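Local coordinates for Afp2 (Serratia entomophila, PDB 6RBN), which probably forms part of the contractile sheath around the inner tube of the anti-feeding prophage, a phage-tail-like injection system, at residues E64-H77 with L165-A179. Residues are numbered along the deposited sequence; the frame is centred on the assembly and turned at random.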
# COMPACT_ATOMS: atom_id res chain seq x y z
N GLU C 64 50.98 -24.11 93.54
CA GLU C 64 51.64 -22.85 93.82
C GLU C 64 52.57 -22.45 92.69
O GLU C 64 53.06 -21.32 92.67
CB GLU C 64 52.41 -22.96 95.16
CG GLU C 64 52.84 -21.65 95.81
CD GLU C 64 53.57 -21.85 97.12
OE1 GLU C 64 53.77 -23.02 97.51
OE2 GLU C 64 53.94 -20.84 97.75
N ASP C 65 52.78 -23.33 91.71
CA ASP C 65 53.73 -23.12 90.63
C ASP C 65 53.24 -22.01 89.70
O ASP C 65 52.07 -21.63 89.70
CB ASP C 65 53.96 -24.43 89.88
CG ASP C 65 55.26 -24.45 89.10
OD1 ASP C 65 55.97 -23.43 89.10
OD2 ASP C 65 55.57 -25.50 88.49
N ALA C 66 54.17 -21.50 88.89
CA ALA C 66 53.94 -20.26 88.14
C ALA C 66 52.94 -20.42 87.01
O ALA C 66 52.36 -19.41 86.58
CB ALA C 66 55.26 -19.74 87.58
N PHE C 67 52.71 -21.63 86.51
CA PHE C 67 51.70 -21.78 85.46
C PHE C 67 50.30 -21.79 86.04
O PHE C 67 49.35 -21.38 85.36
CB PHE C 67 51.95 -23.06 84.65
CG PHE C 67 51.65 -24.34 85.39
CD1 PHE C 67 52.60 -24.91 86.22
CD2 PHE C 67 50.45 -25.01 85.20
CE1 PHE C 67 52.33 -26.09 86.89
CE2 PHE C 67 50.17 -26.18 85.87
CZ PHE C 67 51.12 -26.72 86.72
N TYR C 68 50.14 -22.24 87.29
CA TYR C 68 48.81 -22.32 87.88
C TYR C 68 48.31 -20.95 88.29
O TYR C 68 47.13 -20.63 88.08
CB TYR C 68 48.83 -23.26 89.09
CG TYR C 68 47.46 -23.51 89.68
CD1 TYR C 68 46.60 -24.43 89.10
CD2 TYR C 68 47.02 -22.82 90.80
CE1 TYR C 68 45.35 -24.66 89.62
CE2 TYR C 68 45.76 -23.04 91.32
CZ TYR C 68 44.93 -23.96 90.73
OH TYR C 68 43.68 -24.19 91.25
N THR C 69 49.17 -20.13 88.88
CA THR C 69 48.77 -18.80 89.31
C THR C 69 48.59 -17.86 88.13
O THR C 69 47.89 -16.85 88.26
CB THR C 69 49.79 -18.22 90.28
OG1 THR C 69 51.05 -18.08 89.61
CG2 THR C 69 49.96 -19.14 91.45
N SER C 70 49.20 -18.16 86.98
CA SER C 70 48.97 -17.36 85.79
C SER C 70 47.59 -17.63 85.21
O SER C 70 46.89 -16.71 84.79
CB SER C 70 50.05 -17.64 84.76
OG SER C 70 51.32 -17.25 85.24
N LEU C 71 47.19 -18.90 85.18
CA LEU C 71 45.90 -19.27 84.62
C LEU C 71 44.75 -18.97 85.57
O LEU C 71 43.66 -18.60 85.11
CB LEU C 71 45.91 -20.74 84.25
CG LEU C 71 46.75 -20.94 82.99
CD1 LEU C 71 47.04 -22.37 82.78
CD2 LEU C 71 45.93 -20.43 81.86
N SER C 72 44.95 -19.12 86.88
CA SER C 72 43.90 -18.78 87.83
C SER C 72 43.63 -17.28 87.85
O SER C 72 42.50 -16.86 88.10
CB SER C 72 44.28 -19.26 89.23
OG SER C 72 45.42 -18.57 89.71
N LEU C 73 44.65 -16.47 87.57
CA LEU C 73 44.48 -15.03 87.42
C LEU C 73 43.96 -14.68 86.03
O LEU C 73 43.37 -13.60 85.86
CB LEU C 73 45.82 -14.35 87.72
CG LEU C 73 46.01 -12.87 88.08
CD1 LEU C 73 46.05 -11.96 86.89
CD2 LEU C 73 44.93 -12.44 89.05
N TRP C 74 44.14 -15.57 85.05
CA TRP C 74 43.58 -15.36 83.72
C TRP C 74 42.07 -15.54 83.71
O TRP C 74 41.33 -14.68 83.22
CB TRP C 74 44.22 -16.33 82.72
CG TRP C 74 43.57 -16.31 81.37
CD1 TRP C 74 42.69 -17.23 80.88
CD2 TRP C 74 43.75 -15.34 80.35
NE1 TRP C 74 42.31 -16.88 79.61
CE2 TRP C 74 42.95 -15.72 79.26
CE3 TRP C 74 44.51 -14.17 80.24
CZ2 TRP C 74 42.88 -14.98 78.09
CZ3 TRP C 74 44.45 -13.45 79.08
CH2 TRP C 74 43.64 -13.85 78.02
N PHE C 75 41.58 -16.67 84.23
CA PHE C 75 40.18 -17.01 84.09
C PHE C 75 39.27 -16.23 85.02
O PHE C 75 38.05 -16.21 84.79
CB PHE C 75 39.95 -18.51 84.32
CG PHE C 75 40.47 -19.37 83.21
CD1 PHE C 75 39.83 -19.41 81.99
CD2 PHE C 75 41.56 -20.19 83.41
CE1 PHE C 75 40.30 -20.21 80.97
CE2 PHE C 75 42.03 -21.00 82.40
CZ PHE C 75 41.40 -21.01 81.19
N MET C 76 39.80 -15.59 86.05
CA MET C 76 38.97 -14.81 86.95
C MET C 76 38.74 -13.38 86.46
O MET C 76 38.13 -12.59 87.19
CB MET C 76 39.57 -14.79 88.36
CG MET C 76 40.87 -14.05 88.49
SD MET C 76 41.49 -14.10 90.18
CE MET C 76 40.33 -13.00 90.98
N HIS C 77 39.21 -13.04 85.27
CA HIS C 77 38.94 -11.76 84.64
C HIS C 77 38.32 -11.96 83.27
O HIS C 77 38.67 -11.29 82.30
CB HIS C 77 40.22 -10.94 84.53
CG HIS C 77 40.82 -10.60 85.85
ND1 HIS C 77 41.74 -11.41 86.48
CD2 HIS C 77 40.61 -9.55 86.68
CE1 HIS C 77 42.07 -10.87 87.64
NE2 HIS C 77 41.40 -9.74 87.78
N LEU C 165 49.57 -12.99 95.11
CA LEU C 165 48.16 -13.39 95.12
C LEU C 165 47.64 -13.82 96.48
O LEU C 165 48.37 -14.40 97.29
CB LEU C 165 47.99 -14.55 94.14
CG LEU C 165 46.64 -15.15 93.74
CD1 LEU C 165 45.83 -14.16 92.93
CD2 LEU C 165 46.84 -16.44 92.98
N ALA C 166 46.35 -13.54 96.72
CA ALA C 166 45.76 -13.55 98.06
C ALA C 166 45.78 -14.91 98.75
O ALA C 166 45.57 -14.98 99.97
CB ALA C 166 44.32 -13.04 98.00
N SER C 167 46.04 -15.99 98.03
CA SER C 167 46.29 -17.29 98.64
C SER C 167 47.75 -17.47 99.04
O SER C 167 48.14 -18.58 99.42
CB SER C 167 45.86 -18.41 97.69
OG SER C 167 46.69 -18.45 96.55
N GLY C 168 48.56 -16.42 98.95
CA GLY C 168 49.95 -16.47 99.32
C GLY C 168 50.91 -16.73 98.18
O GLY C 168 52.10 -16.44 98.31
N ALA C 169 50.42 -17.26 97.06
CA ALA C 169 51.29 -17.66 95.97
C ALA C 169 51.73 -16.45 95.14
O ALA C 169 51.20 -15.34 95.28
CB ALA C 169 50.59 -18.69 95.09
N ALA C 170 52.70 -16.68 94.26
CA ALA C 170 53.33 -15.62 93.49
C ALA C 170 52.87 -15.70 92.04
O ALA C 170 53.14 -16.69 91.35
CB ALA C 170 54.85 -15.72 93.56
N VAL C 171 52.18 -14.66 91.58
CA VAL C 171 51.75 -14.59 90.19
C VAL C 171 52.88 -13.97 89.36
O VAL C 171 53.44 -12.95 89.78
CB VAL C 171 50.47 -13.77 90.06
CG1 VAL C 171 50.08 -13.58 88.61
CG2 VAL C 171 49.35 -14.47 90.77
N PRO C 172 53.25 -14.57 88.23
CA PRO C 172 54.19 -13.92 87.32
C PRO C 172 53.58 -12.64 86.75
O PRO C 172 52.39 -12.61 86.42
CB PRO C 172 54.39 -14.96 86.22
CG PRO C 172 54.07 -16.24 86.87
CD PRO C 172 52.97 -15.95 87.83
N PRO C 173 54.37 -11.58 86.62
CA PRO C 173 53.81 -10.28 86.23
C PRO C 173 53.43 -10.18 84.77
O PRO C 173 52.83 -9.17 84.37
CB PRO C 173 54.94 -9.31 86.58
CG PRO C 173 56.16 -10.12 86.42
CD PRO C 173 55.83 -11.51 86.84
N SER C 174 53.76 -11.18 83.96
CA SER C 174 53.20 -11.27 82.62
C SER C 174 51.71 -11.56 82.67
O SER C 174 50.95 -11.07 81.82
CB SER C 174 53.90 -12.37 81.83
OG SER C 174 55.28 -12.12 81.74
N ALA C 175 51.27 -12.36 83.64
CA ALA C 175 49.87 -12.70 83.77
C ALA C 175 49.05 -11.55 84.32
O ALA C 175 47.84 -11.47 84.06
CB ALA C 175 49.71 -13.92 84.66
N ILE C 176 49.68 -10.66 85.09
CA ILE C 176 49.00 -9.44 85.52
C ILE C 176 48.77 -8.53 84.33
O ILE C 176 47.71 -7.90 84.20
CB ILE C 176 49.83 -8.76 86.63
CG1 ILE C 176 49.97 -9.70 87.83
CG2 ILE C 176 49.19 -7.47 87.08
CD1 ILE C 176 50.98 -9.23 88.84
N ALA C 177 49.75 -8.46 83.42
CA ALA C 177 49.58 -7.68 82.21
C ALA C 177 48.62 -8.35 81.24
O ALA C 177 47.89 -7.66 80.52
CB ALA C 177 50.92 -7.47 81.53
N ALA C 178 48.59 -9.69 81.21
CA ALA C 178 47.71 -10.39 80.29
C ALA C 178 46.25 -10.32 80.70
O ALA C 178 45.37 -10.46 79.85
CB ALA C 178 48.14 -11.85 80.16
N ALA C 179 45.97 -10.11 81.99
CA ALA C 179 44.60 -9.98 82.46
C ALA C 179 44.07 -8.56 82.34
O ALA C 179 42.85 -8.38 82.32
CB ALA C 179 44.49 -10.43 83.91
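With chi1 at 63°, T69 holds OG1 between its backbone N and carbonyl carbon, facing A170, and sets CG2 beside the backbone N, against A169 CB. T69 OG1 donates to A170 O at 3.1 Å, coming from above that carbonyl's plane rather than along a lone pair; T69 CB packs on V171 CG2. L73 has CG anti to the backbone N (chi1 -161°), and its second torsion then brings CD1 to A179 CB at 3.7 Å, while the side chains of L73 and V171 cross at about a right angle, CG against CG1. One turn before L73, S70 CB lies 3.7 Å from A175 CB. S70 OG donates to A66 O at 2.7 Å, and P172 packs its CG and CD over this hydroxyl. The edge of the W74 ring, at CZ3, points to A178 O; H77 ND1 donates to L73 O at 2.8 Å, nearly in the ring plane, leaving the imidazole oblique to A179 CB. H77 NE2 is taken up by N200 N. The axes of segments 66-75 and 173-179 approach to 9.0 Å, 15° from parallel, a spacing suited to the small A175 and A179. Helix 66-75 also packs on helix 52-58 and on strands 30-34 and 82-86 of the mixed sheet, joining them to 165-179 of the subtilisin-like sheath domain. The contact is mainly apolar: backbone carbonyls satisfy the T69 and S70 hydroxyls, and a single hydrogen bond, from T69, joins the segments.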